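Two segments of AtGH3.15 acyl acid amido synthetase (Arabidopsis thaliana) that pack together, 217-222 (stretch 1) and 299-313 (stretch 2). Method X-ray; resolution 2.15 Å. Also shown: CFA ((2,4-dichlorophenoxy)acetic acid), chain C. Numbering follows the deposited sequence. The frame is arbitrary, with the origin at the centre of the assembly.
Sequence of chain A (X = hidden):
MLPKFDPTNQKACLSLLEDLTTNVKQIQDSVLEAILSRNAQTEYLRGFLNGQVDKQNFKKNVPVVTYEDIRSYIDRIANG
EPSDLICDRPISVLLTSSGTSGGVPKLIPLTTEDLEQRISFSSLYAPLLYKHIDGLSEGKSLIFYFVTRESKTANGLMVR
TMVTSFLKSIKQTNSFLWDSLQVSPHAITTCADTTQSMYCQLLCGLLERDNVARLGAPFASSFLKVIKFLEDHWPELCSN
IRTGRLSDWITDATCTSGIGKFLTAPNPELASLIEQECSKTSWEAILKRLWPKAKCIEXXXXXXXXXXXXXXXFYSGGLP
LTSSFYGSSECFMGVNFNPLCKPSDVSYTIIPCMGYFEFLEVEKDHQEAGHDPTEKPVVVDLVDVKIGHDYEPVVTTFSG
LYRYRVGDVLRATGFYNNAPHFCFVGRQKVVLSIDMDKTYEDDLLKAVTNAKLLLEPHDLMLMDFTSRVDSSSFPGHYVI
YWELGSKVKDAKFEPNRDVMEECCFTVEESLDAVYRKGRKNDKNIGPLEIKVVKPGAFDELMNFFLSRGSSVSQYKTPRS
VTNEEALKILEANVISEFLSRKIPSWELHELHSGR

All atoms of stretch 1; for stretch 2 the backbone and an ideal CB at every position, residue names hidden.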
ATOM      1  N   ALA A 217      -2.543   0.182   9.431  1.00 32.55           N
ATOM      2  CA  ALA A 217      -2.458   1.351   8.570  1.00 31.97           C
ATOM      3  C   ALA A 217      -2.302   0.850   7.150  1.00 27.27           C
ATOM      4  O   ALA A 217      -1.956  -0.314   6.935  1.00 34.40           O
ATOM      5  CB  ALA A 217      -1.282   2.257   8.968  1.00 26.98           C
ATOM      6  N   PRO A 218      -2.540   1.701   6.153  1.00 30.76           N
ATOM      7  CA  PRO A 218      -2.372   1.221   4.771  1.00 26.89           C
ATOM      8  C   PRO A 218      -0.977   0.674   4.483  1.00 31.57           C
ATOM      9  O   PRO A 218      -0.850  -0.447   3.965  1.00 27.31           O
ATOM     10  CB  PRO A 218      -2.695   2.465   3.927  1.00 28.60           C
ATOM     11  CG  PRO A 218      -3.556   3.324   4.826  1.00 38.21           C
ATOM     12  CD  PRO A 218      -3.029   3.097   6.215  1.00 25.51           C
ATOM     13  N   PHE A 219       0.075   1.416   4.815  1.00 27.36           N
ATOM     14  CA  PHE A 219       1.443   1.058   4.445  1.00 31.89           C
ATOM     15  C   PHE A 219       2.372   1.050   5.655  1.00 32.30           C
ATOM     16  O   PHE A 219       2.136   1.745   6.646  1.00 29.80           O
ATOM     17  CB  PHE A 219       2.020   2.044   3.429  1.00 28.67           C
ATOM     18  CG  PHE A 219       1.039   2.511   2.393  1.00 32.77           C
ATOM     19  CD1 PHE A 219       0.366   1.604   1.593  1.00 32.96           C
ATOM     20  CD2 PHE A 219       0.831   3.866   2.182  1.00 40.87           C
ATOM     21  CE1 PHE A 219      -0.521   2.034   0.616  1.00 35.68           C
ATOM     22  CE2 PHE A 219      -0.056   4.311   1.200  1.00 33.57           C
ATOM     23  CZ  PHE A 219      -0.731   3.397   0.420  1.00 35.58           C
ATOM     24  N   ALA A 220       3.475   0.297   5.532  1.00 27.04           N
ATOM     25  CA  ALA A 220       4.554   0.385   6.518  1.00 26.04           C
ATOM     26  C   ALA A 220       4.958   1.837   6.781  1.00 31.42           C
ATOM     27  O   ALA A 220       5.117   2.248   7.934  1.00 28.86           O
ATOM     28  CB  ALA A 220       5.767  -0.425   6.049  1.00 23.65           C
ATOM     29  N   SER A 221       5.109   2.642   5.726  1.00 28.62           N
ATOM     30  CA  SER A 221       5.557   4.013   5.928  1.00 28.02           C
ATOM     31  C   SER A 221       4.497   4.870   6.606  1.00 39.93           C
ATOM     32  O   SER A 221       4.840   5.910   7.186  1.00 32.36           O
ATOM     33  CB  SER A 221       5.984   4.634   4.588  1.00 33.01           C
ATOM     34  OG  SER A 221       4.974   4.531   3.604  1.00 34.46           O
ATOM     35  N   SER A 222       3.227   4.446   6.564  1.00 36.41           N
ATOM     36  CA  SER A 222       2.166   5.204   7.224  1.00 37.41           C
ATOM     37  C   SER A 222       2.429   5.347   8.709  1.00 34.57           C
ATOM     38  O   SER A 222       2.085   6.374   9.303  1.00 37.37           O
ATOM     39  CB  SER A 222       0.795   4.541   7.011  1.00 38.53           C
ATOM     40  OG  SER A 222       0.610   4.155   5.659  1.00 33.08           O
ATOM     41  N   UNK A 299       0.027  -3.957   7.801  1.00 29.67           N
ATOM     42  CA  UNK A 299       0.146  -2.960   6.737  1.00 29.96           C
ATOM     43  C   UNK A 299       0.828  -3.598   5.539  1.00 37.80           C
ATOM     44  O   UNK A 299       1.397  -4.688   5.631  1.00 34.54           O
ATOM     45  CB  UNK A 299       0.923  -1.731   7.212  1.00 29.96           C
ATOM     46  N   UNK A 300       0.803  -2.882   4.420  1.00 34.45           N
ATOM     47  CA  UNK A 300       1.548  -3.327   3.247  1.00 33.56           C
ATOM     48  C   UNK A 300       3.040  -3.150   3.517  1.00 34.06           C
ATOM     49  O   UNK A 300       3.503  -2.049   3.849  1.00 31.82           O
ATOM     50  CB  UNK A 300       1.122  -2.554   1.997  1.00 33.56           C
ATOM     51  N   UNK A 301       3.797  -4.245   3.401  1.00 32.06           N
ATOM     52  CA  UNK A 301       5.235  -4.263   3.624  1.00 35.88           C
ATOM     53  C   UNK A 301       5.992  -4.836   2.431  1.00 36.22           C
ATOM     54  O   UNK A 301       7.168  -5.165   2.555  1.00 32.25           O
ATOM     55  CB  UNK A 301       5.559  -5.071   4.882  1.00 35.88           C
ATOM     56  N   UNK A 302       5.333  -4.994   1.293  1.00 32.25           N
ATOM     57  CA  UNK A 302       5.946  -5.543   0.096  1.00 35.32           C
ATOM     58  C   UNK A 302       6.250  -4.431  -0.908  1.00 35.47           C
ATOM     59  O   UNK A 302       5.754  -3.306  -0.806  1.00 30.42           O
ATOM     60  CB  UNK A 302       5.036  -6.599  -0.534  1.00 35.32           C
ATOM     61  N   UNK A 303       7.067  -4.767  -1.902  1.00 35.38           N
ATOM     62  CA  UNK A 303       7.366  -3.810  -2.953  1.00 32.29           C
ATOM     63  C   UNK A 303       8.155  -2.637  -2.403  1.00 35.63           C
ATOM     64  O   UNK A 303       9.098  -2.808  -1.627  1.00 33.64           O
ATOM     65  CB  UNK A 303       6.077  -3.319  -3.615  1.00 32.29           C
ATOM     66  N   UNK A 304       7.746  -1.422  -2.789  1.00 31.06           N
ATOM     67  CA  UNK A 304       8.413  -0.219  -2.299  1.00 27.22           C
ATOM     68  C   UNK A 304       8.379  -0.141  -0.778  1.00 29.90           C
ATOM     69  O   UNK A 304       9.316   0.378  -0.160  1.00 29.38           O
ATOM     70  CB  UNK A 304       7.763   1.029  -2.900  1.00 27.22           C
ATOM     71  N   UNK A 305       7.342  -0.706  -0.150  1.00 26.77           N
ATOM     72  CA  UNK A 305       7.220  -0.596   1.297  1.00 32.25           C
ATOM     73  C   UNK A 305       8.204  -1.490   2.035  1.00 34.72           C
ATOM     74  O   UNK A 305       8.424  -1.284   3.235  1.00 27.43           O
ATOM     75  CB  UNK A 305       5.792  -0.938   1.727  1.00 32.25           C
ATOM     76  N   UNK A 306       8.788  -2.483   1.355  1.00 28.41           N
ATOM     77  CA  UNK A 306       9.783  -3.333   2.013  1.00 32.64           C
ATOM     78  C   UNK A 306      10.952  -2.528   2.556  1.00 36.40           C
ATOM     79  O   UNK A 306      11.627  -2.984   3.487  1.00 36.74           O
ATOM     80  CB  UNK A 306      10.298  -4.394   1.039  1.00 32.64           C
ATOM     81  N   UNK A 307      11.193  -1.334   2.003  1.00 32.91           N
ATOM     82  CA  UNK A 307      12.313  -0.508   2.433  1.00 26.91           C
ATOM     83  C   UNK A 307      12.192  -0.078   3.891  1.00 34.24           C
ATOM     84  O   UNK A 307      13.211   0.153   4.548  1.00 29.34           O
ATOM     85  CB  UNK A 307      12.422   0.728   1.538  1.00 26.91           C
ATOM     86  N   UNK A 308      10.970   0.061   4.402  1.00 27.14           N
ATOM     87  CA  UNK A 308      10.733   0.580   5.740  1.00 29.77           C
ATOM     88  C   UNK A 308      10.713  -0.505   6.802  1.00 31.09           C
ATOM     89  O   UNK A 308      10.548  -0.193   7.987  1.00 36.12           O
ATOM     90  CB  UNK A 308       9.410   1.349   5.771  1.00 29.77           C
ATOM     91  N   UNK A 309      10.878  -1.761   6.408  1.00 26.78           N
ATOM     92  CA  UNK A 309      10.781  -2.848   7.379  1.00 32.86           C
ATOM     93  C   UNK A 309      11.808  -2.701   8.511  1.00 35.85           C
ATOM     94  O   UNK A 309      11.397  -2.789   9.677  1.00 34.63           O
ATOM     95  CB  UNK A 309      10.971  -4.193   6.675  1.00 32.86           C
ATOM     96  N   UNK A 310      13.092  -2.472   8.241  1.00 39.28           N
ATOM     97  CA  UNK A 310      14.033  -2.354   9.375  1.00 41.21           C
ATOM     98  C   UNK A 310      13.656  -1.261  10.356  1.00 38.87           C
ATOM     99  O   UNK A 310      13.745  -1.464  11.571  1.00 33.96           O
ATOM    100  CB  UNK A 310      15.447  -2.087   8.856  1.00 41.21           C
ATOM    101  N   UNK A 311      13.215  -0.106   9.864  1.00 35.71           N
ATOM    102  CA  UNK A 311      12.864   0.974  10.774  1.00 33.71           C
ATOM    103  C   UNK A 311      11.574   0.668  11.532  1.00 31.06           C
ATOM    104  O   UNK A 311      11.477   0.929  12.739  1.00 28.73           O
ATOM    105  CB  UNK A 311      12.722   2.288  10.003  1.00 33.71           C
ATOM    106  N   UNK A 312      10.577   0.106  10.848  1.00 28.83           N
ATOM    107  CA  UNK A 312       9.335  -0.226  11.536  1.00 30.22           C
ATOM    108  C   UNK A 312       9.573  -1.307  12.585  1.00 35.47           C
ATOM    109  O   UNK A 312       8.981  -1.267  13.672  1.00 30.20           O
ATOM    110  CB  UNK A 312       8.273  -0.684  10.534  1.00 30.22           C
ATOM    111  N   UNK A 313      10.468  -2.260  12.299  1.00 26.28           N
ATOM    112  CA  UNK A 313      10.784  -3.272  13.305  1.00 28.62           C
ATOM    113  C   UNK A 313      11.461  -2.638  14.514  1.00 32.50           C
ATOM    114  O   UNK A 313      11.234  -3.058  15.650  1.00 32.74           O
ATOM    115  CB  UNK A 313      11.679  -4.360  12.709  1.00 28.62           C
TER
HETATM  116  C1  CFA C 602      -6.333  -3.833  10.028  0.84105.88           C
HETATM  117  C2  CFA C 602      -6.558  -4.452   8.651  0.84108.59           C
HETATM  118  C1' CFA C 602      -5.775  -2.622   7.336  0.84110.97           C
HETATM  119  C2' CFA C 602      -4.866  -2.064   6.447  0.84116.88           C
HETATM  120  C3' CFA C 602      -5.005  -0.751   6.070  0.84110.70           C
HETATM  121  C4' CFA C 602      -6.036  -0.002   6.575  0.84100.39           C
HETATM  122  C5' CFA C 602      -6.949  -0.536   7.452  0.84101.87           C
HETATM  123 CL3  CFA C 602      -3.500  -2.982   5.758  0.84125.66          CL
HETATM  124  C6' CFA C 602      -6.817  -1.851   7.826  0.84105.65           C
HETATM  125  O1  CFA C 602      -7.274  -3.792  10.862  0.84109.44           O
HETATM  126  O2  CFA C 602      -5.215  -3.344  10.311  0.84106.57           O
HETATM  127  O1' CFA C 602      -5.634  -3.959   7.722  0.84111.30           O
HETATM  128 CL4  CFA C 602      -6.180   1.683   6.074  0.84101.30          CL

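Two backbone hydrogen bonds set the register before any side chain is considered: N of position 300 donates to Pro-218 O (3.0 Å, 170° at the hydrogen), and Ala-220 N donates to O of position 300 (2.9 Å, 156°). They form a parallel bridge pairing Phe-219 with 300, CA to CA 4.5 Å.

At position 299 the CA-to-CB bond points toward stretch 1, and the ideal CB lies 3.2 Å from Ala-217 O, already tight, and 3.5 Å from Phe-219 C. So crowded a site favours a small residue: glycine, alanine or serine. It is Ser-299, chi1 p. Its OG comes within 3.2 Å of Ala-220 N, but the angle is too poor for a hydrogen bond, and that NH is already given to the backbone. On the ligand's side, Ser-299 CA lies 3.8 Å from CL3 of the dichlorophenoxyacetic acid.

Position 300 shares a sheet face with Phe-219, its ideal CB 4.2 Å from Phe-219 CD1. An extended backbone (-71/123) beside an aromatic ring suits a branched or longer aliphatic; valine, leucine and isoleucine are all plausible. Ile-300 is found, and its CD1 meets Phe-219 CD1 at 4.0 Å, at the ring edge and near its plane.

At 301 the bond runs sideways, with Ala-220 CB 4.8 Å from the ideal CB, so many apolar residues could serve. Ile-301 touches Ala-220 CB through CG2 (4.0 Å), while the end of its chain leads away.

Positions 302, 303 and 304 have nothing of stretch 1 within 5.5 Å of their ideal CB, leaving the choice open except at 303, where phi of 66° favours glycine. They are Thr-302, Gly-303 and Thr-304, the last within a 3-10 segment.

At 305 the CA-to-CB bond points toward stretch 1, the ideal CB lying 4.4 Å from Ala-220 CB and 5.1 Å from Phe-219 CB. This leaves room for a long, flexible apolar chain; leucine or methionine would fit. Met-305 places SD 3.6 Å from Phe-219 CB and 3.3 Å from Ser-221 OG, with the sulfur oblique to the Phe-219 ring.

Positions 306 and 307, directed away and sideways, make no contact; they are Ala-306 and Gln-307.

At 308 the bond again points toward stretch 1, the ideal CB 4.1 Å from Ala-220 CB and 4.5 Å from Ser-221 N. A flat or aliphatic group could cover Ser-221. Tyr-308 does so with a ring face: Ser-221 CB stands 3.7 Å from the centroid, only 9° off the normal, a CH-pi contact. A water joins Tyr-308 OH (2.7 Å) to Ser-221 OG (3.3 Å, weak).

Positions 309, 310, 311 and 313 point away or lie out of reach, so stretch 1 selects nothing there: Ile-309, Pro-310, Leu-311 and Glu-313.

Position 312, one helical turn after 308, points back toward stretch 1, but its ideal CB is 5.0 Å from Ala-220 O. Reaching the methyl of Ala-220 takes a longer apolar chain, leucine or methionine for example. Leu-312 bridges the gap with CD2, 4.0 Å from Ala-220 CB.

Stretch 2 299-313: SIITGTMAQYIPLLE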
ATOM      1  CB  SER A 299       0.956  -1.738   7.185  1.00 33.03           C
ATOM      2  OG  SER A 299       2.333  -2.098   7.332  1.00 30.61           O
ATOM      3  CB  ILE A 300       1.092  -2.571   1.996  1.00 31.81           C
ATOM      4  CG1 ILE A 300      -0.361  -2.955   1.691  1.00 28.76           C
ATOM      5  CG2 ILE A 300       2.005  -2.892   0.809  1.00 34.98           C
ATOM      6  CD1 ILE A 300      -1.017  -2.049   0.673  1.00 33.31           C
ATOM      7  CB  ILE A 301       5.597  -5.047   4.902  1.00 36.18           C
ATOM      8  CG1 ILE A 301       5.085  -6.495   4.793  1.00 36.33           C
ATOM      9  CG2 ILE A 301       5.100  -4.324   6.140  1.00 32.80           C
ATOM     10  CD1 ILE A 301       5.114  -7.284   6.112  1.00 37.74           C
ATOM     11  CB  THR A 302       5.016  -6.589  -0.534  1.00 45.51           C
ATOM     12  OG1 THR A 302       3.766  -5.961  -0.868  1.00 49.25           O
ATOM     13  CG2 THR A 302       4.762  -7.745   0.445  1.00 39.80           C
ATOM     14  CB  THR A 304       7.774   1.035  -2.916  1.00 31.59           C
ATOM     15  OG1 THR A 304       8.575   2.193  -2.608  1.00 27.92           O
ATOM     16  CG2 THR A 304       6.319   1.231  -2.403  1.00 23.88           C
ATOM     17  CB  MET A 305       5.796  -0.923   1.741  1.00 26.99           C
ATOM     18  CG  MET A 305       4.755   0.112   1.288  1.00 29.02           C
ATOM     19  SD  MET A 305       5.245   1.778   1.852  1.00 32.33           S
ATOM     20  CE  MET A 305       4.302   2.800   0.723  1.00 32.29           C
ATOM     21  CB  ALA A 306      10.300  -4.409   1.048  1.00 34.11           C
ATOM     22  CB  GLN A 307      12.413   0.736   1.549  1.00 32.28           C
ATOM     23  CG  GLN A 307      12.799   0.443   0.093  1.00 40.97           C
ATOM     24  CD  GLN A 307      14.230  -0.091  -0.055  1.00 50.16           C
ATOM     25  OE1 GLN A 307      15.165   0.375   0.618  1.00 46.68           O
ATOM     26  NE2 GLN A 307      14.403  -1.064  -0.947  1.00 40.99           N
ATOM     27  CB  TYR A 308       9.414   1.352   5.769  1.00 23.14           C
ATOM     28  CG  TYR A 308       9.376   2.441   4.711  1.00 31.15           C
ATOM     29  CD1 TYR A 308      10.005   3.663   4.919  1.00 23.08           C
ATOM     30  CD2 TYR A 308       8.741   2.223   3.475  1.00 35.33           C
ATOM     31  CE1 TYR A 308       9.994   4.655   3.922  1.00 32.75           C
ATOM     32  CE2 TYR A 308       8.711   3.206   2.477  1.00 27.16           C
ATOM     33  CZ  TYR A 308       9.339   4.413   2.700  1.00 32.48           C
ATOM     34  OH  TYR A 308       9.316   5.376   1.709  1.00 28.71           O
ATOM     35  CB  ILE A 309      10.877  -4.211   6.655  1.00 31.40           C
ATOM     36  CG1 ILE A 309       9.605  -4.488   5.861  1.00 31.10           C
ATOM     37  CG2 ILE A 309      11.124  -5.339   7.647  1.00 31.53           C
ATOM     38  CD1 ILE A 309       9.753  -5.725   4.959  1.00 35.50           C
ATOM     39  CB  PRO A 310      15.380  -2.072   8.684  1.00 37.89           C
ATOM     40  CG  PRO A 310      15.252  -2.720   7.345  1.00 33.79           C
ATOM     41  CD  PRO A 310      13.805  -2.496   6.947  1.00 40.15           C
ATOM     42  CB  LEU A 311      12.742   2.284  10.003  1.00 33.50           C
ATOM     43  CG  LEU A 311      12.422   3.481  10.895  1.00 36.66           C
ATOM     44  CD1 LEU A 311      13.501   3.696  11.954  1.00 35.68           C
ATOM     45  CD2 LEU A 311      12.228   4.722  10.034  1.00 39.35           C
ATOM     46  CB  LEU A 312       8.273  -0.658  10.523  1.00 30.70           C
ATOM     47  CG  LEU A 312       6.887  -1.036  11.037  1.00 33.61           C
ATOM     48  CD1 LEU A 312       6.311   0.101  11.886  1.00 35.46           C
ATOM     49  CD2 LEU A 312       5.947  -1.391   9.879  1.00 26.54           C
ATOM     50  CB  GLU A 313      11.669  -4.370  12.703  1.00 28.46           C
ATOM     51  CG  GLU A 313      10.933  -5.235  11.669  1.00 35.24           C
ATOM     52  CD  GLU A 313      11.759  -6.412  11.143  1.00 41.88           C
ATOM     53  OE1 GLU A 313      13.005  -6.355  11.207  1.00 44.27           O
ATOM     54  OE2 GLU A 313      11.153  -7.387  10.636  1.00 44.08           O
TER
HETATM   55  O   HOH W   1       6.697   5.371   0.914  1.00 36.35           O
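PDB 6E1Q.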